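Local coordinates for protein translation initiation factor 6 (Methanocaldococcus jannaschii, PDB 1G61) that binds the 50S ribosomal subunit and prevents it from joining the 30S subunit to form the 70S initiation complex, at residues L62-A65 with L70-P73; G108-T113 with P122-F127; N136-I141 with K176-V181; G151-V156 with L162-V167. One frame throughout, in Å; residues are numbered along the deposited sequence.

Contact 1 of 4, residues L62-A65 with L70-P73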
loop_
_atom_site.group_PDB
_atom_site.type_symbol
_atom_site.label_atom_id
_atom_site.label_comp_id
_atom_site.label_asym_id
_atom_site.label_seq_id
_atom_site.Cartn_x
_atom_site.Cartn_y
_atom_site.Cartn_z
ATOM N N LEU A 62 -5.622 -2.570 6.679
ATOM C CA LEU A 62 -6.018 -1.731 7.813
ATOM C C LEU A 62 -5.219 -0.451 7.952
ATOM O O LEU A 62 -5.629 0.445 8.687
ATOM C CB LEU A 62 -5.850 -2.525 9.120
ATOM C CG LEU A 62 -6.834 -3.685 9.325
ATOM C CD1 LEU A 62 -6.362 -4.497 10.534
ATOM C CD2 LEU A 62 -8.208 -3.070 9.511
ATOM N N SER A 63 -4.081 -0.325 7.287
ATOM C CA SER A 63 -3.176 0.802 7.529
ATOM C C SER A 63 -2.620 1.309 6.217
ATOM O O SER A 63 -2.679 0.605 5.204
ATOM C CB SER A 63 -2.077 0.308 8.481
ATOM O OG SER A 63 -1.146 1.358 8.659
ATOM N N VAL A 64 -2.066 2.529 6.263
ATOM C CA VAL A 64 -1.480 3.266 5.145
ATOM C C VAL A 64 -0.248 3.987 5.615
ATOM O O VAL A 64 -0.248 4.475 6.758
ATOM C CB VAL A 64 -2.527 4.346 4.750
ATOM C CG1 VAL A 64 -1.991 5.346 3.812
ATOM C CG2 VAL A 64 -3.765 3.664 4.179
ATOM N N ALA A 65 0.774 4.114 4.772
ATOM C CA ALA A 65 1.917 4.911 5.172
ATOM C C ALA A 65 2.623 5.503 3.965
ATOM O O ALA A 65 2.504 4.982 2.848
ATOM C CB ALA A 65 2.940 4.102 5.978
ATOM N N LEU A 70 1.861 7.742 9.006
ATOM C CA LEU A 70 1.349 6.375 9.149
ATOM C C LEU A 70 -0.055 6.491 9.696
ATOM O O LEU A 70 -0.220 7.067 10.789
ATOM C CB LEU A 70 2.240 5.562 10.111
ATOM C CG LEU A 70 1.672 4.161 10.525
ATOM C CD1 LEU A 70 1.554 3.241 9.343
ATOM C CD2 LEU A 70 2.527 3.592 11.636
ATOM N N LEU A 71 -1.017 5.941 8.972
ATOM C CA LEU A 71 -2.428 6.017 9.400
ATOM C C LEU A 71 -2.861 4.663 9.983
ATOM O O LEU A 71 -2.642 3.616 9.354
ATOM C CB LEU A 71 -3.346 6.349 8.235
ATOM C CG LEU A 71 -2.965 7.542 7.383
ATOM C CD1 LEU A 71 -4.009 7.762 6.279
ATOM C CD2 LEU A 71 -2.851 8.792 8.239
ATOM N N LEU A 72 -3.493 4.709 11.144
ATOM C CA LEU A 72 -3.929 3.483 11.823
ATOM C C LEU A 72 -5.421 3.620 12.101
ATOM O O LEU A 72 -5.907 4.723 12.360
ATOM C CB LEU A 72 -3.136 3.331 13.105
ATOM C CG LEU A 72 -1.648 3.052 12.900
ATOM C CD1 LEU A 72 -0.894 3.249 14.218
ATOM C CD2 LEU A 72 -1.434 1.644 12.358
ATOM N N PRO A 73 -6.152 2.504 12.116
ATOM C CA PRO A 73 -7.582 2.524 12.408
ATOM C C PRO A 73 -7.824 2.593 13.906
ATOM O O PRO A 73 -6.930 2.361 14.757
ATOM C CB PRO A 73 -8.038 1.170 11.823
ATOM C CG PRO A 73 -6.887 0.245 12.137
ATOM C CD PRO A 73 -5.674 1.126 11.827
#

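Contact 2 of 4, residues G108-T113 with P122-F127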
loop_
_atom_site.group_PDB
_atom_site.type_symbol
_atom_site.label_atom_id
_atom_site.label_comp_id
_atom_site.label_asym_id
_atom_site.label_seq_id
_atom_site.Cartn_x
_atom_site.Cartn_y
_atom_site.Cartn_z
ATOM N N GLY A 108 -6.310 0.871 4.524
ATOM C CA GLY A 108 -5.471 0.498 3.383
ATOM C C GLY A 108 -6.263 0.175 2.148
ATOM O O GLY A 108 -5.790 0.310 1.020
ATOM N N ASN A 109 -7.526 -0.279 2.301
ATOM C CA ASN A 109 -8.403 -0.516 1.163
ATOM C C ASN A 109 -8.966 0.816 0.636
ATOM O O ASN A 109 -9.330 0.885 -0.543
ATOM C CB ASN A 109 -9.564 -1.401 1.569
ATOM C CG ASN A 109 -9.277 -2.849 1.883
ATOM O OD1 ASN A 109 -10.197 -3.554 2.310
ATOM N ND2 ASN A 109 -8.048 -3.268 1.680
ATOM N N LEU A 110 -9.059 1.799 1.522
ATOM C CA LEU A 110 -9.783 3.052 1.211
ATOM C C LEU A 110 -8.894 4.218 0.790
ATOM O O LEU A 110 -9.402 5.279 0.395
ATOM C CB LEU A 110 -10.579 3.478 2.449
ATOM C CG LEU A 110 -11.658 2.508 2.898
ATOM C CD1 LEU A 110 -12.130 2.914 4.284
ATOM C CD2 LEU A 110 -12.815 2.518 1.919
ATOM N N ILE A 111 -7.573 4.061 0.902
ATOM C CA ILE A 111 -6.630 5.154 0.651
ATOM C C ILE A 111 -5.482 4.624 -0.203
ATOM O O ILE A 111 -4.984 3.499 0.046
ATOM C CB ILE A 111 -6.092 5.698 1.987
ATOM C CG1 ILE A 111 -7.244 6.237 2.852
ATOM C CG2 ILE A 111 -5.000 6.748 1.759
ATOM C CD1 ILE A 111 -6.838 6.572 4.293
ATOM N N LEU A 112 -5.045 5.438 -1.133
ATOM C CA LEU A 112 -3.951 5.098 -2.035
ATOM C C LEU A 112 -2.972 6.268 -2.039
ATOM O O LEU A 112 -3.385 7.344 -2.467
ATOM C CB LEU A 112 -4.526 4.854 -3.418
ATOM C CG LEU A 112 -3.601 4.513 -4.562
ATOM C CD1 LEU A 112 -3.025 3.109 -4.384
ATOM C CD2 LEU A 112 -4.388 4.589 -5.874
ATOM N N THR A 113 -1.738 6.097 -1.592
ATOM C CA THR A 113 -0.828 7.231 -1.432
ATOM C C THR A 113 0.577 6.888 -1.851
ATOM O O THR A 113 1.058 5.770 -1.625
ATOM C CB THR A 113 -0.851 7.732 0.020
ATOM O OG1 THR A 113 -0.197 9.025 0.096
ATOM C CG2 THR A 113 -0.171 6.780 1.025
ATOM N N PRO A 122 -14.629 8.320 -1.122
ATOM C CA PRO A 122 -15.597 9.303 -0.633
ATOM C C PRO A 122 -16.099 8.957 0.763
ATOM O O PRO A 122 -16.490 9.887 1.506
ATOM C CB PRO A 122 -16.768 9.173 -1.646
ATOM C CG PRO A 122 -16.088 8.705 -2.908
ATOM C CD PRO A 122 -15.043 7.734 -2.405
ATOM N N GLU A 123 -16.132 7.703 1.190
ATOM C CA GLU A 123 -16.576 7.360 2.550
ATOM C C GLU A 123 -15.724 8.061 3.605
ATOM O O GLU A 123 -16.250 8.278 4.709
ATOM C CB GLU A 123 -16.485 5.851 2.768
ATOM C CG GLU A 123 -17.161 5.342 4.026
ATOM C CD GLU A 123 -17.228 3.842 4.142
ATOM O OE1 GLU A 123 -16.660 3.146 3.287
ATOM O OE2 GLU A 123 -17.816 3.361 5.124
ATOM N N LEU A 124 -14.476 8.376 3.274
ATOM C CA LEU A 124 -13.590 9.017 4.240
ATOM C C LEU A 124 -13.559 10.532 4.092
ATOM O O LEU A 124 -12.649 11.140 4.705
ATOM C CB LEU A 124 -12.173 8.460 4.115
ATOM C CG LEU A 124 -12.029 6.975 4.528
ATOM C CD1 LEU A 124 -10.555 6.621 4.362
ATOM C CD2 LEU A 124 -12.537 6.676 5.936
ATOM N N LYS A 125 -14.480 11.132 3.355
ATOM C CA LYS A 125 -14.404 12.585 3.114
ATOM C C LYS A 125 -14.237 13.396 4.388
ATOM O O LYS A 125 -13.487 14.400 4.391
ATOM C CB LYS A 125 -15.648 13.047 2.316
ATOM C CG LYS A 125 -15.796 14.575 2.358
ATOM C CD LYS A 125 -16.914 15.005 1.391
ATOM C CE LYS A 125 -16.994 16.517 1.364
ATOM N NZ LYS A 125 -16.459 17.116 2.624
ATOM N N ASP A 126 -14.894 13.022 5.485
ATOM C CA ASP A 126 -14.819 13.897 6.666
ATOM C C ASP A 126 -13.468 13.787 7.371
ATOM O O ASP A 126 -13.185 14.548 8.301
ATOM C CB ASP A 126 -15.970 13.597 7.624
ATOM C CG ASP A 126 -17.320 13.927 7.024
ATOM O OD1 ASP A 126 -17.405 14.892 6.215
ATOM O OD2 ASP A 126 -18.287 13.248 7.363
ATOM N N PHE A 127 -12.602 12.871 6.968
ATOM C CA PHE A 127 -11.272 12.658 7.519
ATOM C C PHE A 127 -10.198 13.240 6.591
ATOM O O PHE A 127 -8.997 13.057 6.853
ATOM C CB PHE A 127 -10.969 11.170 7.794
ATOM C CG PHE A 127 -11.921 10.656 8.876
ATOM C CD1 PHE A 127 -13.159 10.104 8.538
ATOM C CD2 PHE A 127 -11.585 10.758 10.218
ATOM C CE1 PHE A 127 -14.011 9.671 9.538
ATOM C CE2 PHE A 127 -12.439 10.325 11.217
ATOM C CZ PHE A 127 -13.667 9.825 10.861
#

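Contact 3 of 4, residues N136-I141 with K176-V181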
loop_
_atom_site.group_PDB
_atom_site.type_symbol
_atom_site.label_atom_id
_atom_site.label_comp_id
_atom_site.label_asym_id
_atom_site.label_seq_id
_atom_site.Cartn_x
_atom_site.Cartn_y
_atom_site.Cartn_z
ATOM N N ASN A 136 0.868 14.507 4.525
ATOM C CA ASN A 136 1.599 15.677 4.078
ATOM C C ASN A 136 1.701 15.724 2.573
ATOM O O ASN A 136 2.747 16.111 2.020
ATOM C CB ASN A 136 3.003 15.763 4.726
ATOM C CG ASN A 136 3.682 17.101 4.506
ATOM O OD1 ASN A 136 4.918 17.161 4.321
ATOM N ND2 ASN A 136 2.899 18.134 4.573
ATOM N N VAL A 137 0.624 15.379 1.874
ATOM C CA VAL A 137 0.531 15.456 0.428
ATOM C C VAL A 137 -0.863 15.968 0.028
ATOM O O VAL A 137 -1.784 15.983 0.843
ATOM C CB VAL A 137 0.761 14.109 -0.264
ATOM C CG1 VAL A 137 2.178 13.565 -0.039
ATOM C CG2 VAL A 137 -0.266 13.081 0.218
ATOM N N GLU A 138 -0.959 16.354 -1.233
ATOM C CA GLU A 138 -2.265 16.671 -1.784
ATOM C C GLU A 138 -3.171 15.466 -1.660
ATOM O O GLU A 138 -2.729 14.366 -2.087
ATOM C CB GLU A 138 -2.078 17.032 -3.268
ATOM C CG GLU A 138 -3.459 17.220 -3.950
ATOM C CD GLU A 138 -3.408 17.277 -5.446
ATOM O OE1 GLU A 138 -2.324 17.190 -6.076
ATOM O OE2 GLU A 138 -4.460 17.474 -6.102
ATOM N N VAL A 139 -4.390 15.642 -1.179
ATOM C CA VAL A 139 -5.389 14.555 -1.089
ATOM C C VAL A 139 -6.586 14.899 -1.937
ATOM O O VAL A 139 -7.080 16.033 -1.879
ATOM C CB VAL A 139 -5.834 14.359 0.383
ATOM C CG1 VAL A 139 -6.971 13.341 0.470
ATOM C CG2 VAL A 139 -4.626 13.899 1.219
ATOM N N GLU A 140 -7.035 13.965 -2.774
ATOM C CA GLU A 140 -8.284 14.132 -3.510
ATOM C C GLU A 140 -9.206 12.955 -3.201
ATOM O O GLU A 140 -8.739 11.851 -2.852
ATOM C CB GLU A 140 -8.027 14.158 -5.035
ATOM C CG GLU A 140 -7.111 15.302 -5.443
ATOM C CD GLU A 140 -7.649 16.667 -5.087
ATOM O OE1 GLU A 140 -8.879 16.836 -4.878
ATOM O OE2 GLU A 140 -6.858 17.641 -5.018
ATOM N N ILE A 141 -10.507 13.169 -3.334
ATOM C CA ILE A 141 -11.505 12.131 -3.100
ATOM C C ILE A 141 -11.867 11.524 -4.433
ATOM O O ILE A 141 -12.062 12.264 -5.432
ATOM C CB ILE A 141 -12.730 12.769 -2.406
ATOM C CG1 ILE A 141 -12.404 13.235 -0.973
ATOM C CG2 ILE A 141 -13.902 11.824 -2.494
ATOM C CD1 ILE A 141 -13.368 14.258 -0.386
ATOM N N LYS A 176 -2.167 9.893 -12.905
ATOM C CA LYS A 176 -0.765 10.204 -13.222
ATOM C C LYS A 176 -0.424 11.574 -12.695
ATOM O O LYS A 176 0.662 11.801 -12.145
ATOM C CB LYS A 176 -0.570 10.054 -14.732
ATOM C CG LYS A 176 0.871 10.173 -15.149
ATOM C CD LYS A 176 0.925 9.982 -16.671
ATOM C CE LYS A 176 2.389 9.894 -17.069
ATOM N NZ LYS A 176 2.488 10.216 -18.514
ATOM N N SER A 177 -1.342 12.529 -12.854
ATOM C CA SER A 177 -1.146 13.899 -12.398
ATOM C C SER A 177 -1.156 13.964 -10.884
ATOM O O SER A 177 -0.303 14.600 -10.243
ATOM C CB SER A 177 -2.252 14.781 -13.027
ATOM O OG SER A 177 -2.182 16.074 -12.488
ATOM N N LEU A 178 -2.120 13.289 -10.216
ATOM C CA LEU A 178 -2.254 13.321 -8.764
ATOM C C LEU A 178 -1.015 12.770 -8.068
ATOM O O LEU A 178 -0.533 13.297 -7.078
ATOM C CB LEU A 178 -3.491 12.516 -8.310
ATOM C CG LEU A 178 -3.703 12.359 -6.814
ATOM C CD1 LEU A 178 -3.834 13.706 -6.117
ATOM C CD2 LEU A 178 -4.933 11.475 -6.588
ATOM N N PHE A 179 -0.464 11.677 -8.612
ATOM C CA PHE A 179 0.631 10.977 -7.976
ATOM C C PHE A 179 1.980 11.441 -8.524
ATOM O O PHE A 179 3.029 11.030 -7.973
ATOM C CB PHE A 179 0.438 9.455 -8.188
ATOM C CG PHE A 179 -0.739 8.924 -7.407
ATOM C CD1 PHE A 179 -1.765 8.247 -8.054
ATOM C CD2 PHE A 179 -0.798 9.096 -6.017
ATOM C CE1 PHE A 179 -2.836 7.733 -7.316
ATOM C CE2 PHE A 179 -1.859 8.583 -5.291
ATOM C CZ PHE A 179 -2.870 7.926 -5.947
ATOM N N LYS A 180 1.973 12.297 -9.554
ATOM C CA LYS A 180 3.189 12.877 -10.137
ATOM C C LYS A 180 4.166 11.790 -10.535
ATOM O O LYS A 180 5.362 11.834 -10.228
ATOM C CB LYS A 180 3.832 13.861 -9.176
ATOM C CG LYS A 180 3.082 15.126 -8.898
ATOM C CD LYS A 180 2.780 15.777 -10.230
ATOM C CE LYS A 180 1.846 16.969 -10.143
ATOM N NZ LYS A 180 0.967 16.927 -11.358
ATOM N N VAL A 181 3.652 10.786 -11.265
ATOM C CA VAL A 181 4.475 9.656 -11.728
ATOM C C VAL A 181 4.666 9.699 -13.241
ATOM O O VAL A 181 3.806 10.188 -13.979
ATOM C CB VAL A 181 3.888 8.292 -11.328
ATOM C CG1 VAL A 181 3.998 8.164 -9.813
ATOM C CG2 VAL A 181 2.436 8.119 -11.746
HETATM O O HOH W 1 0.209 15.835 -6.266
#

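Contact 4 of 4, residues G151-V156 with L162-V167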
loop_
_atom_site.group_PDB
_atom_site.type_symbol
_atom_site.label_atom_id
_atom_site.label_comp_id
_atom_site.label_asym_id
_atom_site.label_seq_id
_atom_site.Cartn_x
_atom_site.Cartn_y
_atom_site.Cartn_z
ATOM N N GLY A 151 -7.488 1.810 -2.551
ATOM C CA GLY A 151 -6.256 1.121 -2.154
ATOM C C GLY A 151 -6.245 -0.319 -2.550
ATOM O O GLY A 151 -5.194 -0.887 -2.793
ATOM N N SER A 152 -7.397 -0.984 -2.656
ATOM C CA SER A 152 -7.444 -2.368 -3.113
ATOM C C SER A 152 -7.275 -2.437 -4.632
ATOM O O SER A 152 -6.857 -3.478 -5.127
ATOM C CB SER A 152 -8.776 -3.019 -2.775
ATOM O OG SER A 152 -8.999 -3.062 -1.361
ATOM N N ASN A 153 -7.624 -1.358 -5.346
ATOM C CA ASN A 153 -7.742 -1.441 -6.786
ATOM C C ASN A 153 -6.642 -0.739 -7.555
ATOM O O ASN A 153 -6.734 -0.571 -8.780
ATOM C CB ASN A 153 -9.166 -0.959 -7.180
ATOM C CG ASN A 153 -10.124 -2.077 -6.839
ATOM O OD1 ASN A 153 -10.135 -3.084 -7.560
ATOM N ND2 ASN A 153 -10.905 -1.904 -5.774
ATOM N N ALA A 154 -5.545 -0.413 -6.879
ATOM C CA ALA A 154 -4.372 0.128 -7.554
ATOM C C ALA A 154 -3.167 -0.016 -6.635
ATOM O O ALA A 154 -3.345 -0.237 -5.448
ATOM C CB ALA A 154 -4.571 1.608 -7.914
ATOM N N VAL A 155 -2.001 0.073 -7.243
ATOM C CA VAL A 155 -0.712 0.106 -6.585
ATOM C C VAL A 155 -0.053 1.404 -7.020
ATOM O O VAL A 155 -0.050 1.740 -8.220
ATOM C CB VAL A 155 0.177 -1.078 -7.021
ATOM C CG1 VAL A 155 1.587 -0.984 -6.430
ATOM C CG2 VAL A 155 -0.456 -2.394 -6.653
ATOM N N VAL A 156 0.515 2.142 -6.071
ATOM C CA VAL A 156 1.187 3.385 -6.413
ATOM C C VAL A 156 2.495 3.483 -5.642
ATOM O O VAL A 156 2.575 3.079 -4.479
ATOM C CB VAL A 156 0.310 4.639 -6.216
ATOM C CG1 VAL A 156 0.039 4.959 -4.756
ATOM C CG2 VAL A 156 0.961 5.817 -6.950
ATOM N N LEU A 162 0.012 1.210 -10.993
ATOM C CA LEU A 162 -0.723 0.152 -11.695
ATOM C C LEU A 162 -2.180 0.152 -11.245
ATOM O O LEU A 162 -2.412 0.095 -10.031
ATOM C CB LEU A 162 -0.088 -1.218 -11.444
ATOM C CG LEU A 162 -0.829 -2.429 -12.021
ATOM C CD1 LEU A 162 -0.561 -2.519 -13.534
ATOM C CD2 LEU A 162 -0.419 -3.713 -11.303
ATOM N N THR A 163 -3.129 0.209 -12.176
ATOM C CA THR A 163 -4.528 0.209 -11.774
ATOM C C THR A 163 -5.261 -1.048 -12.227
ATOM O O THR A 163 -4.801 -1.739 -13.134
ATOM C CB THR A 163 -5.300 1.428 -12.329
ATOM O OG1 THR A 163 -5.503 1.252 -13.745
ATOM C CG2 THR A 163 -4.493 2.706 -12.142
ATOM N N HIS A 164 -6.436 -1.254 -11.656
ATOM C CA HIS A 164 -7.490 -2.097 -12.180
ATOM C C HIS A 164 -7.588 -1.958 -13.696
ATOM O O HIS A 164 -7.487 -0.844 -14.247
ATOM C CB HIS A 164 -8.795 -1.573 -11.525
ATOM C CG HIS A 164 -10.010 -2.409 -11.763
ATOM N ND1 HIS A 164 -10.601 -2.616 -12.996
ATOM C CD2 HIS A 164 -10.737 -3.106 -10.853
ATOM C CE1 HIS A 164 -11.671 -3.408 -12.811
ATOM N NE2 HIS A 164 -11.769 -3.714 -11.522
ATOM N N PRO A 165 -7.798 -3.083 -14.383
ATOM C CA PRO A 165 -7.777 -3.059 -15.864
ATOM C C PRO A 165 -8.871 -2.212 -16.487
ATOM O O PRO A 165 -8.736 -1.893 -17.709
ATOM C CB PRO A 165 -7.916 -4.548 -16.229
ATOM C CG PRO A 165 -8.509 -5.197 -15.062
ATOM C CD PRO A 165 -8.056 -4.435 -13.841
ATOM N N LEU A 166 -9.942 -1.838 -15.799
ATOM C CA LEU A 166 -11.053 -1.120 -16.425
ATOM C C LEU A 166 -10.974 0.374 -16.216
ATOM O O LEU A 166 -11.931 1.112 -16.496
ATOM C CB LEU A 166 -12.420 -1.652 -15.942
ATOM C CG LEU A 166 -12.680 -3.106 -16.366
ATOM C CD1 LEU A 166 -14.053 -3.554 -15.895
ATOM C CD2 LEU A 166 -12.501 -3.268 -17.874
ATOM N N VAL A 167 -9.846 0.886 -15.770
ATOM C CA VAL A 167 -9.667 2.346 -15.659
ATOM C C VAL A 167 -9.577 2.956 -17.046
ATOM O O VAL A 167 -8.832 2.498 -17.935
ATOM C CB VAL A 167 -8.389 2.650 -14.859
ATOM C CG1 VAL A 167 -8.024 4.117 -14.961
ATOM C CG2 VAL A 167 -8.554 2.273 -13.406
#

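Contact 1 of 4, residues L62-A65 with L70-P73
Leu70 faces Ala65 in a non-hydrogen-bonded pair of the antiparallel beta hairpin formed by strands 64-65 and 69-73, one of the short hairpins of the pentein-like alpha/beta fold of the eIF-6 family. Its CG stands opposite the backbone N (chi1 171°), which brings CD1 back to the first strand, 3.7 Å from Ala65 CB. The same methyl also meets Ser63 OG, at 3.4 Å. Leu71 forms the hydrogen-bonded pair with Val64, and its N reaches Val64 O at 2.8 Å in an almost straight bond (172° at the hydrogen). Two donors share the carbonyl of Leu71. Ser63 OG, tilted 26° from the carbonyl plane, donates to Leu71 O over 2.8 Å, whereas the bond from Val64 N to that oxygen is weak at 3.3 Å. Because Ser63 is the first residue beyond helix 59-62, its hydroxyl ties the helix exit to the strand where regular pairing is only beginning. The side chains of Leu71 and Val64 lie alongside each other on the sheet face away from Ala65, CD1 against CG1 at 4.0 Å; Ile111 packs on both, and helix 128-135 on Leu71. Leu72 turns its CB away from the first strand and packs on Leu81 and Ile84 of helix 78-90, although its CD2 still approaches the Ser63 hydroxyl. Finally, Pro73 CD abuts Leu62 O at 3.2 Å, a buried carbonyl oxygen with no hydrogen-bond partner in the model.

Contact 2 of 4, residues G108-T113 with P122-F127
Leu124 meets Leu110 and Ile111 in a small, mainly apolar contact where helix 107-110 passes into strand 111-113, and it does so from the 3-10 segment that leads from strand 117-120 to helix 128-135. One methyl carries most of the contact. Leu124 CD1 enters the angle between its two partners, 3.7 Å from Leu110 CB and 3.7 Å from Ile111 CG1. It meets both side chains nearly at right angles, so the leucine branch presses across them and does not run alongside. Leu110 also turns its CD1 to the fork of Leu124, 4.1 Å from CG. Its other methyl, CD2, lies 4.1 Å from Glu123 OE1 at the solvent-exposed margin, and that carboxylate oxygen is hydrogen-bonded to Asn104 ND2. No hydrogen bond joins the two segments. The 3-10 segment is held by its own backbone, with Lys125 N bonded to Pro122 O at 3.0 Å and Phe127 N to Leu124 O at 2.8 Å, and Phe127 occupies the N-cap position of the following helix. Deeper in, Ile111 packs on Ile120 and Ile131. Segment 122-127 leads into helix 128-135, the crossover helix of a beta-alpha-beta unit whose parallel, adjacent strands are 117-120 and 138-141.

Contact 3 of 4, residues N136-I141 with K176-V181
Leu178, in the last turn of a helix that ends in a Schellman motif, lays its CD1 methyl against the side chains of Glu138 and Glu140 on the outermost strand 138-141. The methyl sits over the flat of the Glu138 carboxylate, 3.7 Å from CD and 3.8 Å from OE1, with OE2 equally near. From Glu140 it is the aliphatic part that touches, CG lying 3.7 Å from Leu178 CD1. The two glutamates get there differently: Glu138 is extended, while Glu140 folds at chi2 (-60°) and returns its carboxylate to its neighbour's. Glu138 OE2 and Glu140 OE2 are 2.6 Å apart, so the two acids probably do not both carry a full charge. A water near the same site lies 2.9 Å from Glu138 OE1 and 2.8 Å from Leu178 O, placed to donate to either, although other acceptors compete for its protons. Leu178 also packs on Leu119 of the central strand of that sheet, and its CD2 lies above one face of the Phe179 ring, offset toward the rim. Lys180 bends back so that its NZ donates to Ser177 O at 2.9 Å. With positive phi, Lys180 is the C-prime residue: Val181 N bonds to Lys176 O, Lys180 N more weakly to Ser177 O, the bond pair that defines a Schellman helix end, here set on the sheet face that carries Glu138 and Glu140, away from helix 128-135.

Contact 4 of 4, residues G151-V156 with L162-V167
Val155 and Leu162 are joined by two backbone hydrogen bonds, the hydrogen-bonded pair of an antiparallel hairpin made of strands 154-156 and 160-163. Val155 N gives to Leu162 O at 2.8 Å (167° at the hydrogen), and Leu162 N returns a bond of 2.8 Å to Val155 O. The ladder runs on past the strands, His164 N reaching Asn153 O at 3.0 Å. Between these bonds, Ala154 and Thr163 form the non-hydrogen-bonded pair, where Ala154 CA makes a CA-H...O contact of 3.2 Å with Leu162 O.

Apolar contact is modest: Val155 CB and Leu162 CB are 4.4 Å apart on one face of the hairpin, while Ala154 and Thr163 occupy the other.

Among the polar side chains, Asn153 and His164 lie side by side. The imidazole is carried anti to the backbone N (chi1 -172°), and Asn153 OD1 lies at its edge, in plane, 3.3 Å from His164 CD2, with amide and ring planes 49° apart. The Asn153 amide is secured from its other end, ND2 donating to Thr149 O. His164 ND1 accepts Leu166 N in the ring plane at 3.0 Å, which fixes the ring's rotation and implies that ND1 bears no proton. His164 O takes Thr163 OG1 at 2.9 Å and Val167 N from opposite faces of its plane, the latter closing a type I turn.

Helix 215-225 and strand 200-202 pack on the Val155 and Leu162 face, and helix 169-179 lies against Thr163.

From the N terminus, contact 1 closes first, the turn of the hairpin that follows helix 59-62. Contact 2 comes next in series, closing the loop around strand 117-120. Contact 3 spans the longest loop, from strand 138-141 to the end of helix 169-179, and contact 4 is nested within it as the hairpin of strands 154-156 and 160-163. None of the loops cross. Contacts 1 and 2 touch through Val64 on Thr113 and Leu71 on Ile111. Contacts 2 and 3 reach the same sheet, Pro122 meeting Ile141. Asn109 and Gly151 link contacts 2 and 4 by a probable backbone hydrogen bond, while Phe179 packs on Val156 between contacts 3 and 4.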